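Local coordinates for protein pyruvate kinase (Toxoplasma gondii, PDB 3GG8) that probably catalyses the last step of glycolysis, transferring the phosphoryl group of phosphoenolpyruvate to ADP to give pyruvate and ATP, at residues V55-N63 with F355-M363; A142-Q150 with M193-L202. One frame throughout, in Å; residues are numbered along the deposited sequence.

Contact 1 (V55-N63 with F355-M363); sequences VKMIDAGMN and FPVITVETM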
loop_
_atom_site.group_PDB
_atom_site.type_symbol
_atom_site.label_atom_id
_atom_site.label_comp_id
_atom_site.label_asym_id
_atom_site.label_seq_id
_atom_site.Cartn_x
_atom_site.Cartn_y
_atom_site.Cartn_z
ATOM N N VAL C 55 -13.010 -15.379 44.647
ATOM C CA VAL C 55 -12.869 -16.564 43.808
ATOM C C VAL C 55 -13.830 -16.513 42.609
ATOM O O VAL C 55 -13.402 -16.706 41.465
ATOM C CB VAL C 55 -13.055 -17.858 44.618
ATOM C CG1 VAL C 55 -13.248 -19.050 43.692
ATOM C CG2 VAL C 55 -11.862 -18.073 45.523
ATOM N N LYS C 56 -15.109 -16.221 42.868
ATOM C CA LYS C 56 -16.114 -16.066 41.801
ATOM C C LYS C 56 -15.730 -14.967 40.812
ATOM O O LYS C 56 -16.066 -15.037 39.639
ATOM C CB LYS C 56 -17.484 -15.766 42.392
ATOM C CG LYS C 56 -18.146 -16.967 43.042
ATOM C CD LYS C 56 -19.487 -16.618 43.647
ATOM C CE LYS C 56 -20.031 -17.802 44.416
ATOM N NZ LYS C 56 -21.403 -17.543 44.917
ATOM N N MET C 57 -15.016 -13.961 41.298
ATOM C CA MET C 57 -14.546 -12.874 40.455
ATOM C C MET C 57 -13.365 -13.282 39.598
ATOM O O MET C 57 -13.267 -12.848 38.460
ATOM C CB MET C 57 -14.224 -11.644 41.293
ATOM C CG MET C 57 -15.484 -10.917 41.691
ATOM S SD MET C 57 -15.219 -9.719 42.973
ATOM C CE MET C 57 -14.333 -8.431 42.122
ATOM N N ILE C 58 -12.483 -14.127 40.133
ATOM C CA ILE C 58 -11.424 -14.699 39.324
ATOM C C ILE C 58 -12.035 -15.464 38.143
ATOM O O ILE C 58 -11.630 -15.250 36.991
ATOM C CB ILE C 58 -10.510 -15.644 40.120
ATOM C CG1 ILE C 58 -9.723 -14.881 41.187
ATOM C CG2 ILE C 58 -9.574 -16.414 39.162
ATOM C CD1 ILE C 58 -9.020 -15.778 42.178
ATOM N N ASP C 59 -12.994 -16.353 38.425
ATOM C CA ASP C 59 -13.622 -17.176 37.363
ATOM C C ASP C 59 -14.291 -16.281 36.331
ATOM O O ASP C 59 -14.338 -16.615 35.162
ATOM C CB ASP C 59 -14.653 -18.176 37.923
ATOM C CG ASP C 59 -14.043 -19.193 38.868
ATOM O OD1 ASP C 59 -12.812 -19.422 38.803
ATOM O OD2 ASP C 59 -14.808 -19.787 39.673
ATOM N N ALA C 60 -14.773 -15.128 36.779
ATOM C CA ALA C 60 -15.517 -14.201 35.932
ATOM C C ALA C 60 -14.637 -13.382 34.988
ATOM O O ALA C 60 -15.130 -12.838 33.994
ATOM C CB ALA C 60 -16.367 -13.293 36.794
ATOM N N GLY C 61 -13.345 -13.273 35.307
ATOM C CA GLY C 61 -12.408 -12.483 34.504
ATOM C C GLY C 61 -11.496 -11.495 35.222
ATOM O O GLY C 61 -10.746 -10.769 34.567
ATOM N N MET C 62 -11.537 -11.441 36.549
ATOM C CA MET C 62 -10.645 -10.522 37.288
ATOM C C MET C 62 -9.171 -10.909 37.100
ATOM O O MET C 62 -8.812 -12.056 37.340
ATOM C CB MET C 62 -10.990 -10.496 38.787
ATOM C CG MET C 62 -9.984 -9.733 39.662
ATOM S SD MET C 62 -10.631 -9.409 41.309
ATOM C CE MET C 62 -10.425 -11.018 42.107
ATOM N N ASN C 63 -8.335 -9.952 36.674
ATOM C CA ASN C 63 -6.897 -10.166 36.525
ATOM C C ASN C 63 -6.073 -9.305 37.469
ATOM O O ASN C 63 -4.931 -9.634 37.798
ATOM C CB ASN C 63 -6.455 -9.880 35.083
ATOM C CG ASN C 63 -7.323 -10.565 34.052
ATOM O OD1 ASN C 63 -7.968 -9.896 33.245
ATOM N ND2 ASN C 63 -7.331 -11.906 34.053
ATOM N N PHE C 355 -23.820 -6.142 42.825
ATOM C CA PHE C 355 -23.568 -7.236 41.886
ATOM C C PHE C 355 -22.095 -7.301 41.439
ATOM O O PHE C 355 -21.803 -7.200 40.248
ATOM C CB PHE C 355 -24.514 -7.120 40.672
ATOM C CG PHE C 355 -25.969 -6.996 41.046
ATOM C CD1 PHE C 355 -26.742 -8.141 41.312
ATOM C CD2 PHE C 355 -26.570 -5.735 41.149
ATOM C CE1 PHE C 355 -28.105 -8.031 41.670
ATOM C CE2 PHE C 355 -27.935 -5.613 41.495
ATOM C CZ PHE C 355 -28.699 -6.766 41.761
ATOM N N PRO C 356 -21.155 -7.475 42.397
ATOM C CA PRO C 356 -19.753 -7.457 41.984
ATOM C C PRO C 356 -19.384 -8.510 40.923
ATOM O O PRO C 356 -18.712 -8.154 39.952
ATOM C CB PRO C 356 -18.972 -7.689 43.290
ATOM C CG PRO C 356 -19.962 -8.182 44.286
ATOM C CD PRO C 356 -21.308 -7.669 43.850
ATOM N N VAL C 357 -19.799 -9.771 41.093
ATOM C CA VAL C 357 -19.353 -10.814 40.164
ATOM C C VAL C 357 -20.106 -10.733 38.840
ATOM O O VAL C 357 -19.495 -10.883 37.779
ATOM C CB VAL C 357 -19.279 -12.278 40.763
ATOM C CG1 VAL C 357 -19.465 -12.293 42.268
ATOM C CG2 VAL C 357 -20.242 -13.216 40.072
ATOM N N ILE C 358 -21.414 -10.459 38.911
ATOM C CA ILE C 358 -22.220 -10.174 37.728
ATOM C C ILE C 358 -21.657 -8.995 36.919
ATOM O O ILE C 358 -21.690 -9.016 35.686
ATOM C CB ILE C 358 -23.734 -9.993 38.073
ATOM C CG1 ILE C 358 -24.332 -11.346 38.481
ATOM C CG2 ILE C 358 -24.506 -9.420 36.883
ATOM C CD1 ILE C 358 -25.850 -11.369 38.663
ATOM N N THR C 359 -21.126 -7.983 37.603
ATOM C CA THR C 359 -20.517 -6.857 36.913
ATOM C C THR C 359 -19.247 -7.305 36.169
ATOM O O THR C 359 -19.006 -6.870 35.042
ATOM C CB THR C 359 -20.243 -5.655 37.858
ATOM O OG1 THR C 359 -21.437 -5.335 38.588
ATOM C CG2 THR C 359 -19.814 -4.420 37.062
ATOM N N VAL C 360 -18.454 -8.182 36.784
ATOM C CA VAL C 360 -17.231 -8.675 36.138
ATOM C C VAL C 360 -17.543 -9.538 34.918
ATOM O O VAL C 360 -16.874 -9.428 33.891
ATOM C CB VAL C 360 -16.304 -9.474 37.101
ATOM C CG1 VAL C 360 -15.079 -9.975 36.370
ATOM C CG2 VAL C 360 -15.880 -8.634 38.262
ATOM N N GLU C 361 -18.544 -10.403 35.033
ATOM C CA GLU C 361 -18.986 -11.217 33.894
ATOM C C GLU C 361 -19.487 -10.339 32.748
ATOM O O GLU C 361 -19.245 -10.637 31.577
ATOM C CB GLU C 361 -20.118 -12.178 34.295
ATOM C CG GLU C 361 -19.884 -12.984 35.565
ATOM C CD GLU C 361 -20.946 -14.053 35.782
ATOM O OE1 GLU C 361 -20.567 -15.214 36.087
ATOM O OE2 GLU C 361 -22.152 -13.743 35.647
ATOM N N THR C 362 -20.208 -9.281 33.094
ATOM C CA THR C 362 -20.809 -8.378 32.112
ATOM C C THR C 362 -19.728 -7.636 31.322
ATOM O O THR C 362 -19.804 -7.532 30.089
ATOM C CB THR C 362 -21.806 -7.405 32.792
ATOM O OG1 THR C 362 -22.815 -8.173 33.453
ATOM C CG2 THR C 362 -22.455 -6.454 31.798
ATOM N N MET C 363 -18.715 -7.148 32.017
ATOM C CA MET C 363 -17.621 -6.478 31.338
ATOM C C MET C 363 -16.813 -7.421 30.466
ATOM O O MET C 363 -16.311 -6.998 29.438
ATOM C CB MET C 363 -16.692 -5.746 32.317
ATOM C CG MET C 363 -15.950 -4.601 31.608
ATOM S SD MET C 363 -15.450 -3.290 32.718
ATOM C CE MET C 363 -14.222 -4.200 33.636
#
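Ala-60 and Val-360 meet where two outer helices of the pyruvate kinase (beta/alpha)8 barrel run side by side, and they illustrate how such a barrel closes. Helix 51-60 follows the first barrel strand, 39-43, and helix 356-371 follows the eighth, 343-346, so the pair spans the seam between the two ends of the chain's barrel. The short helical segments are nearly parallel, 9° apart, with axes 8.7 Å from each other, and Ala-60 points its methyl at the other helix.

The packing across the seam is apolar, with no hydrogen bond between the segments. The methyl CB of Ala-60 lies 3.6 Å from Val-360 CG1 and 3.7 Å from Glu-361 CG, the aliphatic part of an acidic side chain. Val-360 splits its two methyls between neighbours: CG1, anti to the backbone N (chi1 179°), lies against the end of the first helix, while CG2 reaches Met-57 CG at 4.1 Å. Met-57 crosses Val-360 at about a right angle, and its bend at chi3 (72°) brings CE toward the same methyl. The sulfur before that bend, Met-57 SD, lies 4.3 Å from Pro-356 CB. Lys-56 lends only its CB, to Val-357 CG1, before its extended chain leads away. On the barrel side, Val-360 also rests on Cys-42 and Leu-346, from the first and last strands.

Asp-59 forms a salt bridge with Arg-91, and Asn-63 OD1 accepts from Ile-40 N. Thr-359 OG1 bonds back to O of the N-cap residue Phe-355, Thr-362 OG1 to Ile-358 O one turn earlier. Gly-61, with positive phi, ends the first helix in a Schellman motif and turns the chain into strand 62-68; Met-62 N, bonded to Met-57 O, has Val-360 CG1 3.8 Å away.

Contact 2 (A142-Q150 with M193-L202); sequences ACSYGALPQ and MNLPNVKVQL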
loop_
_atom_site.group_PDB
_atom_site.type_symbol
_atom_site.label_atom_id
_atom_site.label_comp_id
_atom_site.label_asym_id
_atom_site.label_seq_id
_atom_site.Cartn_x
_atom_site.Cartn_y
_atom_site.Cartn_z
ATOM N N ALA C 142 -15.114 28.412 52.720
ATOM C CA ALA C 142 -13.678 28.145 52.862
ATOM C C ALA C 142 -13.217 27.033 51.929
ATOM O O ALA C 142 -14.004 26.160 51.559
ATOM C CB ALA C 142 -13.352 27.797 54.284
ATOM N N CYS C 143 -11.940 27.083 51.554
ATOM C CA CYS C 143 -11.313 26.100 50.669
ATOM C C CYS C 143 -9.982 25.635 51.279
ATOM O O CYS C 143 -9.196 26.459 51.744
ATOM C CB CYS C 143 -11.101 26.720 49.284
ATOM S SG CYS C 143 -9.959 25.857 48.182
ATOM N N SER C 144 -9.731 24.326 51.267
ATOM C CA SER C 144 -8.555 23.739 51.937
ATOM C C SER C 144 -7.215 24.111 51.305
ATOM O O SER C 144 -6.160 23.959 51.930
ATOM C CB SER C 144 -8.681 22.222 51.978
ATOM O OG SER C 144 -8.643 21.699 50.667
ATOM N N TYR C 145 -7.278 24.589 50.062
ATOM C CA TYR C 145 -6.109 24.866 49.248
ATOM C C TYR C 145 -5.645 26.307 49.447
ATOM O O TYR C 145 -6.218 27.241 48.888
ATOM C CB TYR C 145 -6.439 24.546 47.788
ATOM C CG TYR C 145 -5.357 24.845 46.776
ATOM C CD1 TYR C 145 -5.677 25.455 45.558
ATOM C CD2 TYR C 145 -4.016 24.501 47.014
ATOM C CE1 TYR C 145 -4.690 25.735 44.609
ATOM C CE2 TYR C 145 -3.019 24.784 46.071
ATOM C CZ TYR C 145 -3.370 25.404 44.877
ATOM O OH TYR C 145 -2.417 25.680 43.938
ATOM N N GLY C 146 -4.598 26.464 50.252
ATOM C CA GLY C 146 -4.133 27.777 50.717
ATOM C C GLY C 146 -3.613 28.706 49.634
ATOM O O GLY C 146 -3.670 29.927 49.783
ATOM N N ALA C 147 -3.101 28.116 48.555
ATOM C CA ALA C 147 -2.574 28.853 47.413
ATOM C C ALA C 147 -3.620 29.107 46.320
ATOM O O ALA C 147 -3.266 29.527 45.229
ATOM C CB ALA C 147 -1.371 28.111 46.821
ATOM N N LEU C 148 -4.897 28.860 46.598
ATOM C CA LEU C 148 -5.959 29.180 45.620
ATOM C C LEU C 148 -5.864 30.588 44.977
ATOM O O LEU C 148 -5.924 30.716 43.740
ATOM C CB LEU C 148 -7.360 28.944 46.212
ATOM C CG LEU C 148 -8.574 29.235 45.324
ATOM C CD1 LEU C 148 -8.619 28.290 44.111
ATOM C CD2 LEU C 148 -9.872 29.191 46.121
ATOM N N PRO C 149 -5.731 31.646 45.798
ATOM C CA PRO C 149 -5.766 32.993 45.203
ATOM C C PRO C 149 -4.537 33.311 44.351
ATOM O O PRO C 149 -4.564 34.250 43.548
ATOM C CB PRO C 149 -5.826 33.923 46.424
ATOM C CG PRO C 149 -6.146 33.047 47.595
ATOM C CD PRO C 149 -5.561 31.709 47.263
ATOM N N GLN C 150 -3.481 32.519 44.526
ATOM C CA GLN C 150 -2.250 32.638 43.751
ATOM C C GLN C 150 -2.144 31.561 42.647
ATOM O O GLN C 150 -1.080 31.361 42.062
ATOM C CB GLN C 150 -1.040 32.557 44.693
ATOM C CG GLN C 150 -0.863 33.787 45.627
ATOM C CD GLN C 150 -1.711 33.710 46.897
ATOM O OE1 GLN C 150 -1.757 32.678 47.564
ATOM N NE2 GLN C 150 -2.372 34.818 47.239
ATOM N N MET C 193 -13.256 19.979 45.070
ATOM C CA MET C 193 -13.134 21.119 44.176
ATOM C C MET C 193 -12.174 20.796 43.036
ATOM O O MET C 193 -11.192 20.058 43.200
ATOM C CB MET C 193 -12.671 22.364 44.949
ATOM C CG MET C 193 -13.680 22.823 46.006
ATOM S SD MET C 193 -13.145 24.223 47.013
ATOM C CE MET C 193 -12.950 25.517 45.778
ATOM N N ASN C 194 -12.486 21.346 41.868
ATOM C CA ASN C 194 -11.623 21.225 40.716
ATOM C C ASN C 194 -11.248 22.589 40.178
ATOM O O ASN C 194 -12.047 23.540 40.225
ATOM C CB ASN C 194 -12.292 20.370 39.639
ATOM C CG ASN C 194 -12.485 18.928 40.092
ATOM O OD1 ASN C 194 -13.409 18.628 40.838
ATOM N ND2 ASN C 194 -11.598 18.042 39.657
ATOM N N LEU C 195 -10.026 22.667 39.659
ATOM C CA LEU C 195 -9.478 23.909 39.114
ATOM C C LEU C 195 -9.098 23.760 37.636
ATOM O O LEU C 195 -7.914 23.686 37.321
ATOM C CB LEU C 195 -8.253 24.298 39.936
ATOM C CG LEU C 195 -8.328 25.273 41.108
ATOM C CD1 LEU C 195 -9.653 25.289 41.882
ATOM C CD2 LEU C 195 -7.109 25.084 42.031
ATOM N N PRO C 196 -10.099 23.702 36.729
ATOM C CA PRO C 196 -9.860 23.519 35.289
ATOM C C PRO C 196 -8.766 24.444 34.724
ATOM O O PRO C 196 -8.813 25.650 34.962
ATOM C CB PRO C 196 -11.217 23.876 34.666
ATOM C CG PRO C 196 -12.209 23.546 35.720
ATOM C CD PRO C 196 -11.539 23.799 37.041
ATOM N N ASN C 197 -7.780 23.877 34.019
ATOM C CA ASN C 197 -6.719 24.663 33.366
ATOM C C ASN C 197 -5.764 25.366 34.364
ATOM O O ASN C 197 -5.063 26.318 33.996
ATOM C CB ASN C 197 -7.346 25.691 32.403
ATOM C CG ASN C 197 -6.545 25.885 31.121
ATOM O OD1 ASN C 197 -5.681 25.076 30.757
ATOM N ND2 ASN C 197 -6.853 26.965 30.411
ATOM N N VAL C 198 -5.740 24.892 35.615
ATOM C CA VAL C 198 -4.852 25.455 36.649
ATOM C C VAL C 198 -4.053 24.347 37.351
ATOM O O VAL C 198 -4.623 23.367 37.837
ATOM C CB VAL C 198 -5.649 26.289 37.706
ATOM C CG1 VAL C 198 -4.756 26.710 38.868
ATOM C CG2 VAL C 198 -6.271 27.511 37.079
ATOM N N LYS C 199 -2.732 24.499 37.395
ATOM C CA LYS C 199 -1.876 23.557 38.106
ATOM C C LYS C 199 -2.121 23.621 39.629
ATOM O O LYS C 199 -2.155 24.699 40.216
ATOM C CB LYS C 199 -0.399 23.814 37.748
ATOM C CG LYS C 199 0.600 23.208 38.725
ATOM C CD LYS C 199 1.927 22.815 38.079
ATOM C CE LYS C 199 2.577 21.691 38.889
ATOM N NZ LYS C 199 3.645 20.945 38.148
ATOM N N VAL C 200 -2.304 22.469 40.260
ATOM C CA VAL C 200 -2.518 22.421 41.708
ATOM C C VAL C 200 -1.167 22.354 42.417
ATOM O O VAL C 200 -0.401 21.423 42.194
ATOM C CB VAL C 200 -3.441 21.253 42.132
ATOM C CG1 VAL C 200 -3.641 21.243 43.640
ATOM C CG2 VAL C 200 -4.796 21.358 41.415
ATOM N N GLN C 201 -0.883 23.353 43.253
ATOM C CA GLN C 201 0.419 23.484 43.910
ATOM C C GLN C 201 0.495 22.656 45.186
ATOM O O GLN C 201 0.882 23.150 46.249
ATOM C CB GLN C 201 0.741 24.951 44.220
ATOM C CG GLN C 201 0.926 25.848 42.998
ATOM C CD GLN C 201 1.082 27.325 43.375
ATOM O OE1 GLN C 201 1.797 27.673 44.333
ATOM N NE2 GLN C 201 0.418 28.200 42.619
ATOM N N LEU C 202 0.144 21.384 45.057
ATOM C CA LEU C 202 0.194 20.428 46.154
ATOM C C LEU C 202 1.009 19.227 45.706
ATOM O O LEU C 202 0.946 18.842 44.528
ATOM C CB LEU C 202 -1.226 19.976 46.528
ATOM C CG LEU C 202 -2.192 21.040 47.049
ATOM C CD1 LEU C 202 -3.534 20.413 47.303
ATOM C CD2 LEU C 202 -1.649 21.736 48.313
#
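Tyr-145 reaches from the 142-150 loop to the 193-202 segment in the small beta domain (B domain) inserted into the pyruvate kinase barrel, one aromatic side chain joining two largely irregular segments. Its CG is anti to the backbone N (chi1 177°), which carries the ring across.

The polar link is a single hydrogen bond: Gln-201 N donates to Tyr-145 OH at 2.9 Å, with an N-H...O angle of 161°. Gln-201 is the centre of an inverse gamma turn, and its CB also packs 3.3 Å from Tyr-145 OH. The same hydroxyl bonds to Ser-151 OG, so it is gripped from both the turn and its own loop.

Toward its rim, the ring has Val-200 CG1 over one face and the Ala-147 to Leu-148 peptide over the opposite one. Apolar leucines flank it: Leu-195 CD2 comes obliquely to Tyr-145 CE1 at 3.6 Å, and Leu-202 CD2 to Tyr-145 CD2. Leu-195 CD1 meets Leu-148 CD1, while Cys-143 SG lies 3.8 Å from Met-193 SD.

The segments begin in the two outermost strands, 140-142 and 193-194, of a six-stranded mixed sheet; Leu-148, Met-193 and Leu-195 rest on Ile-158 of strand 157-160, and Lys-199 touches helix 259-263.

How the contacts relate
Contacts 1 and 2 share no element: their centres are 39 Å apart, on opposite sides of the chain's centre, and along the sequence contact 2 is nested within the loop that contact 1 closes. Contact 1 belongs to the (beta/alpha)8 barrel, where regular helices pack through aliphatic side chains, no hydrogen bond crosses, and polar groups pair within their own helix or with residues outside the contact. Contact 2 belongs to the separate beta domain inserted in the barrel; lacking helical order, it combines an aromatic ring and a sulfur pair with a hydrogen bond across the segments. Both are partly buried, contact 2 farther out, with a more exposed polar rim.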